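Local coordinates for protein terminal oxygenase component of carbazole 1,9a-dioxygenase (Sphingomonas, PDB 3GKQ) that is the terminal oxygenase of carbazole 1,9a-dioxygenase, probably passing electrons from its Rieske [2Fe-2S] cluster to a mononuclear iron where carbazole is dioxygenated, at residues E144-L148 and A149-P153; G306-E309 and E310-F314. All coordinates share one frame; numbering follows the deposited sequence.

Following the chain from the N terminus, interaction 1 comes first, in the connection between strand 135-140 and strand 161-170, where residues 144-153 turn through a short 3-10 segment. Interaction 2 opens much later, at the junction of strand 294-304 and helix 308-328, so the two lie in series and neither nest nor cross. Each closes only a local turn. Interaction 1 sets its turn against strands 31-35 and 135-140; interaction 2 starts a helix beside the antiparallel sheet in which 161-170 and 294-304 are neighbours. That sheet relates them: one contact precedes strand 161-170, the other follows strand 294-304. The centres of interaction 1 and interaction 2 are about 28 Å apart, their nearest atoms about 15 Å.

Interaction 1: E144-L148 and A149-P153; sequences EPHDL and AEDVP
The imidazole ring of His-146 meets the carboxylate of Asp-151 at its edge, the two planes nearly perpendicular (86°). His-146 NE2 donates to Asp-151 OD2 over 2.7 Å, with the oxygen tilted slightly from the ring plane and met from above its own carboxylate plane. Glu-150 CB comes obliquely to the ring, 3.9 Å from His-146 CD2, while the Glu-150 carboxylate pairs with Arg-375. Histidine suits the place because its flat ring packs against Trp-32 and Phe-139 while NE2 still presents an N-H to the aspartate. The buried Asp-151 carboxylate has further partners: OD2 also accepts from Trp-32 N and OD1 is hydrogen-bonded to His-31 ND1; bonds at both oxygens restrict its rotation.

The backbone turns through a short 3-10 segment. Glu-150 N reaches Asp-147 O at 3.0 Å, and Asp-151 N reaches Leu-148 O at 2.9 Å. With chi1 at 174° the Leu-148 branch swings away from its backbone N, and CD1 makes an apolar contact 4.2 Å from Val-152 CG1, the side chains crossing at about a right angle.

The turn thus packs against two strands: Trp-32 of strand 31-35 meets His-146 edge-to-face and touches Leu-148, and Phe-137 of strand 135-140 packs on Leu-148 and Val-152.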
loop_
_atom_site.group_PDB
_atom_site.type_symbol
_atom_site.label_atom_id
_atom_site.label_comp_id
_atom_site.label_asym_id
_atom_site.label_seq_id
_atom_site.Cartn_x
_atom_site.Cartn_y
_atom_site.Cartn_z
ATOM N N GLU A 144 -1.273 7.401 -37.966
ATOM C CA GLU A 144 -1.616 8.775 -38.301
ATOM C C GLU A 144 -2.982 9.096 -37.725
ATOM O O GLU A 144 -3.910 8.299 -37.825
ATOM C CB GLU A 144 -1.637 8.967 -39.821
ATOM C CG GLU A 144 -0.285 9.330 -40.411
ATOM C CD GLU A 144 0.155 10.729 -40.015
ATOM O OE1 GLU A 144 -0.555 11.697 -40.371
ATOM O OE2 GLU A 144 1.207 10.861 -39.348
ATOM N N PRO A 145 -3.117 10.272 -37.101
ATOM C CA PRO A 145 -4.385 10.696 -36.504
ATOM C C PRO A 145 -5.505 10.923 -37.512
ATOM O O PRO A 145 -5.284 11.482 -38.585
ATOM C CB PRO A 145 -4.013 11.993 -35.787
ATOM C CG PRO A 145 -2.577 11.790 -35.439
ATOM C CD PRO A 145 -2.024 11.174 -36.700
ATOM N N HIS A 146 -6.704 10.473 -37.160
ATOM C CA HIS A 146 -7.876 10.683 -37.995
ATOM C C HIS A 146 -8.421 12.014 -37.488
ATOM O O HIS A 146 -7.834 12.609 -36.581
ATOM C CB HIS A 146 -8.904 9.573 -37.768
ATOM C CG HIS A 146 -9.011 9.135 -36.340
ATOM N ND1 HIS A 146 -8.187 8.174 -35.793
ATOM C CD2 HIS A 146 -9.821 9.552 -35.337
ATOM C CE1 HIS A 146 -8.485 8.018 -34.515
ATOM N NE2 HIS A 146 -9.473 8.842 -34.214
ATOM N N ASP A 147 -9.528 12.483 -38.056
ATOM C CA ASP A 147 -10.120 13.751 -37.630
ATOM C C ASP A 147 -10.593 13.684 -36.184
ATOM O O ASP A 147 -11.149 12.672 -35.756
ATOM C CB ASP A 147 -11.322 14.119 -38.508
ATOM C CG ASP A 147 -10.935 14.429 -39.937
ATOM O OD1 ASP A 147 -10.108 15.342 -40.145
ATOM O OD2 ASP A 147 -11.466 13.764 -40.854
ATOM N N LEU A 148 -10.385 14.773 -35.447
ATOM C CA LEU A 148 -10.809 14.851 -34.055
ATOM C C LEU A 148 -12.315 14.633 -33.954
ATOM O O LEU A 148 -12.809 14.082 -32.965
ATOM C CB LEU A 148 -10.466 16.224 -33.467
ATOM C CG LEU A 148 -10.997 16.474 -32.051
ATOM C CD1 LEU A 148 -10.328 15.507 -31.072
ATOM C CD2 LEU A 148 -10.727 17.917 -31.639
ATOM N N ALA A 149 -13.033 15.076 -34.982
ATOM C CA ALA A 149 -14.485 14.959 -35.033
ATOM C C ALA A 149 -14.975 13.521 -34.894
ATOM O O ALA A 149 -16.105 13.287 -34.462
ATOM C CB ALA A 149 -15.009 15.570 -36.333
ATOM N N GLU A 150 -14.133 12.561 -35.259
ATOM C CA GLU A 150 -14.507 11.156 -35.155
ATOM C C GLU A 150 -14.466 10.643 -33.716
ATOM O O GLU A 150 -15.047 9.602 -33.417
ATOM C CB GLU A 150 -13.584 10.283 -36.009
ATOM C CG GLU A 150 -13.901 10.277 -37.497
ATOM C CD GLU A 150 -13.129 9.208 -38.249
ATOM O OE1 GLU A 150 -13.211 8.025 -37.853
ATOM O OE2 GLU A 150 -12.445 9.541 -39.237
ATOM N N ASP A 151 -13.781 11.371 -32.834
ATOM C CA ASP A 151 -13.658 10.960 -31.434
ATOM C C ASP A 151 -14.412 11.802 -30.409
ATOM O O ASP A 151 -14.130 11.714 -29.214
ATOM C CB ASP A 151 -12.180 10.892 -31.022
ATOM C CG ASP A 151 -11.469 9.671 -31.579
ATOM O OD1 ASP A 151 -12.145 8.661 -31.859
ATOM O OD2 ASP A 151 -10.230 9.716 -31.722
ATOM N N VAL A 152 -15.354 12.625 -30.864
ATOM C CA VAL A 152 -16.153 13.441 -29.952
ATOM C C VAL A 152 -17.618 13.305 -30.368
ATOM O O VAL A 152 -17.912 12.967 -31.513
ATOM C CB VAL A 152 -15.728 14.932 -29.982
ATOM C CG1 VAL A 152 -14.246 15.052 -29.648
ATOM C CG2 VAL A 152 -16.026 15.547 -31.345
ATOM N N PRO A 153 -18.558 13.555 -29.443
ATOM C CA PRO A 153 -19.978 13.431 -29.789
ATOM C C PRO A 153 -20.416 14.353 -30.929
ATOM O O PRO A 153 -19.807 15.396 -31.170
ATOM C CB PRO A 153 -20.689 13.779 -28.481
ATOM C CG PRO A 153 -19.676 13.427 -27.423
ATOM C CD PRO A 153 -18.398 13.943 -28.032
#

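Interaction 2: G306-E309 and E310-F314; sequences GSEE and EARSF
Glu-310 reaches back from the first turn of helix 308-328 to Gly-306, just ahead of the N-cap residue Ser-307. Its CB lies 4.0 Å from Ser-307 OG, and CG comes closer, 3.0 Å from the same oxygen. CG stands between the backbone N and the carbonyl carbon (chi1 39°), and from there the extended chain heads back past the serine. Glu-310 CD lies 3.6 Å from both Ser-307 OG and Gly-306 N, and Glu-310 OE1 is 3.9 Å from Ser-307 OG. At the tip, OE2 accepts from Gly-306 N over 2.6 Å; the N-H meets OE2 on its anti side, 22° out of the carboxylate plane. A glutamate fits here because it is long enough to span the cap, and its negative charge near the helix N terminus is probably favoured by the helix dipole.

Ser-307 does the classical work of an N-cap: a short hydroxyl side chain that can accept from N-H groups with no earlier carbonyl in the helix. Its OG takes weak bonds from Glu-309 N and Glu-310 N. Behind the cap the i to i+4 bonds begin: Ala-311 N to Ser-307 O, Arg-312 N to Glu-308 O and Ser-313 N to Glu-309 O. Ala-311 CB packs against Ser-307 O and Val-305, and Phe-314, buried, contacts Leu-301 and Arg-303 of strand 294-304, joining the helix start to the sheet.

On the solvent-exposed side Arg-312 bends at chi3 (-60°) and folds back over the first turn. One guanidinium face lies over Glu-309 CA, and Glu-308 CG sits at the edge, in plane. The carboxylate of Glu-308 is nearly coplanar with the guanidinium, yet their salt bridge is long: Glu-308 OE2 stands 3.9 Å from Arg-312 NH1.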
loop_
_atom_site.group_PDB
_atom_site.type_symbol
_atom_site.label_atom_id
_atom_site.label_comp_id
_atom_site.label_asym_id
_atom_site.label_seq_id
_atom_site.Cartn_x
_atom_site.Cartn_y
_atom_site.Cartn_z
ATOM N N GLY A 306 -25.300 32.976 -30.457
ATOM C CA GLY A 306 -25.284 33.766 -31.677
ATOM C C GLY A 306 -24.619 35.128 -31.558
ATOM O O GLY A 306 -24.534 35.868 -32.540
ATOM N N SER A 307 -24.147 35.472 -30.365
ATOM C CA SER A 307 -23.491 36.757 -30.159
ATOM C C SER A 307 -22.504 36.683 -29.004
ATOM O O SER A 307 -22.663 35.875 -28.088
ATOM C CB SER A 307 -24.528 37.839 -29.868
ATOM O OG SER A 307 -25.132 37.632 -28.601
ATOM N N GLU A 308 -21.487 37.537 -29.047
ATOM C CA GLU A 308 -20.474 37.565 -28.004
ATOM C C GLU A 308 -21.089 37.990 -26.672
ATOM O O GLU A 308 -20.457 37.868 -25.620
ATOM C CB GLU A 308 -19.348 38.526 -28.400
ATOM C CG GLU A 308 -18.172 38.566 -27.430
ATOM C CD GLU A 308 -17.543 37.197 -27.205
ATOM O OE1 GLU A 308 -17.181 36.531 -28.200
ATOM O OE2 GLU A 308 -17.408 36.791 -26.028
ATOM N N GLU A 309 -22.325 38.481 -26.713
ATOM C CA GLU A 309 -22.995 38.910 -25.493
ATOM C C GLU A 309 -23.609 37.724 -24.758
ATOM O O GLU A 309 -23.444 37.590 -23.546
ATOM C CB GLU A 309 -24.089 39.934 -25.797
ATOM C CG GLU A 309 -24.687 40.555 -24.539
ATOM C CD GLU A 309 -25.918 41.394 -24.823
ATOM O OE1 GLU A 309 -26.959 40.813 -25.202
ATOM O OE2 GLU A 309 -25.844 42.634 -24.671
ATOM N N GLU A 310 -24.337 36.873 -25.477
ATOM C CA GLU A 310 -24.931 35.716 -24.824
ATOM C C GLU A 310 -23.853 34.679 -24.535
ATOM O O GLU A 310 -24.065 33.753 -23.755
ATOM C CB GLU A 310 -26.068 35.118 -25.663
ATOM C CG GLU A 310 -25.851 35.092 -27.156
ATOM C CD GLU A 310 -27.127 34.740 -27.906
ATOM O OE1 GLU A 310 -28.171 35.369 -27.629
ATOM O OE2 GLU A 310 -27.093 33.839 -28.770
ATOM N N ALA A 311 -22.691 34.853 -25.159
ATOM C CA ALA A 311 -21.566 33.958 -24.931
ATOM C C ALA A 311 -21.025 34.304 -23.546
ATOM O O ALA A 311 -20.781 33.419 -22.725
ATOM C CB ALA A 311 -20.493 34.173 -25.988
ATOM N N ARG A 312 -20.849 35.599 -23.290
ATOM C CA ARG A 312 -20.358 36.053 -21.992
ATOM C C ARG A 312 -21.424 35.794 -20.936
ATOM O O ARG A 312 -21.121 35.636 -19.753
ATOM C CB ARG A 312 -20.024 37.550 -22.020
ATOM C CG ARG A 312 -18.776 37.908 -22.814
ATOM C CD ARG A 312 -18.251 39.288 -22.415
ATOM N NE ARG A 312 -19.234 40.344 -22.651
ATOM C CZ ARG A 312 -19.627 40.746 -23.857
ATOM N NH1 ARG A 312 -19.116 40.182 -24.944
ATOM N NH2 ARG A 312 -20.539 41.703 -23.976
ATOM N N SER A 313 -22.676 35.753 -21.380
ATOM C CA SER A 313 -23.799 35.505 -20.487
ATOM C C SER A 313 -23.776 34.049 -20.021
ATOM O O SER A 313 -23.938 33.764 -18.834
ATOM C CB SER A 313 -25.117 35.802 -21.207
ATOM O OG SER A 313 -26.225 35.579 -20.352
ATOM N N PHE A 314 -23.576 33.131 -20.962
ATOM C CA PHE A 314 -23.525 31.712 -20.627
ATOM C C PHE A 314 -22.337 31.440 -19.709
ATOM O O PHE A 314 -22.463 30.755 -18.695
ATOM C CB PHE A 314 -23.402 30.870 -21.900
ATOM C CG PHE A 314 -23.130 29.412 -21.639
ATOM C CD1 PHE A 314 -23.904 28.698 -20.726
ATOM C CD2 PHE A 314 -22.106 28.751 -22.310
ATOM C CE1 PHE A 314 -23.657 27.349 -20.483
ATOM C CE2 PHE A 314 -21.853 27.399 -22.071
ATOM C CZ PHE A 314 -22.631 26.699 -21.158
#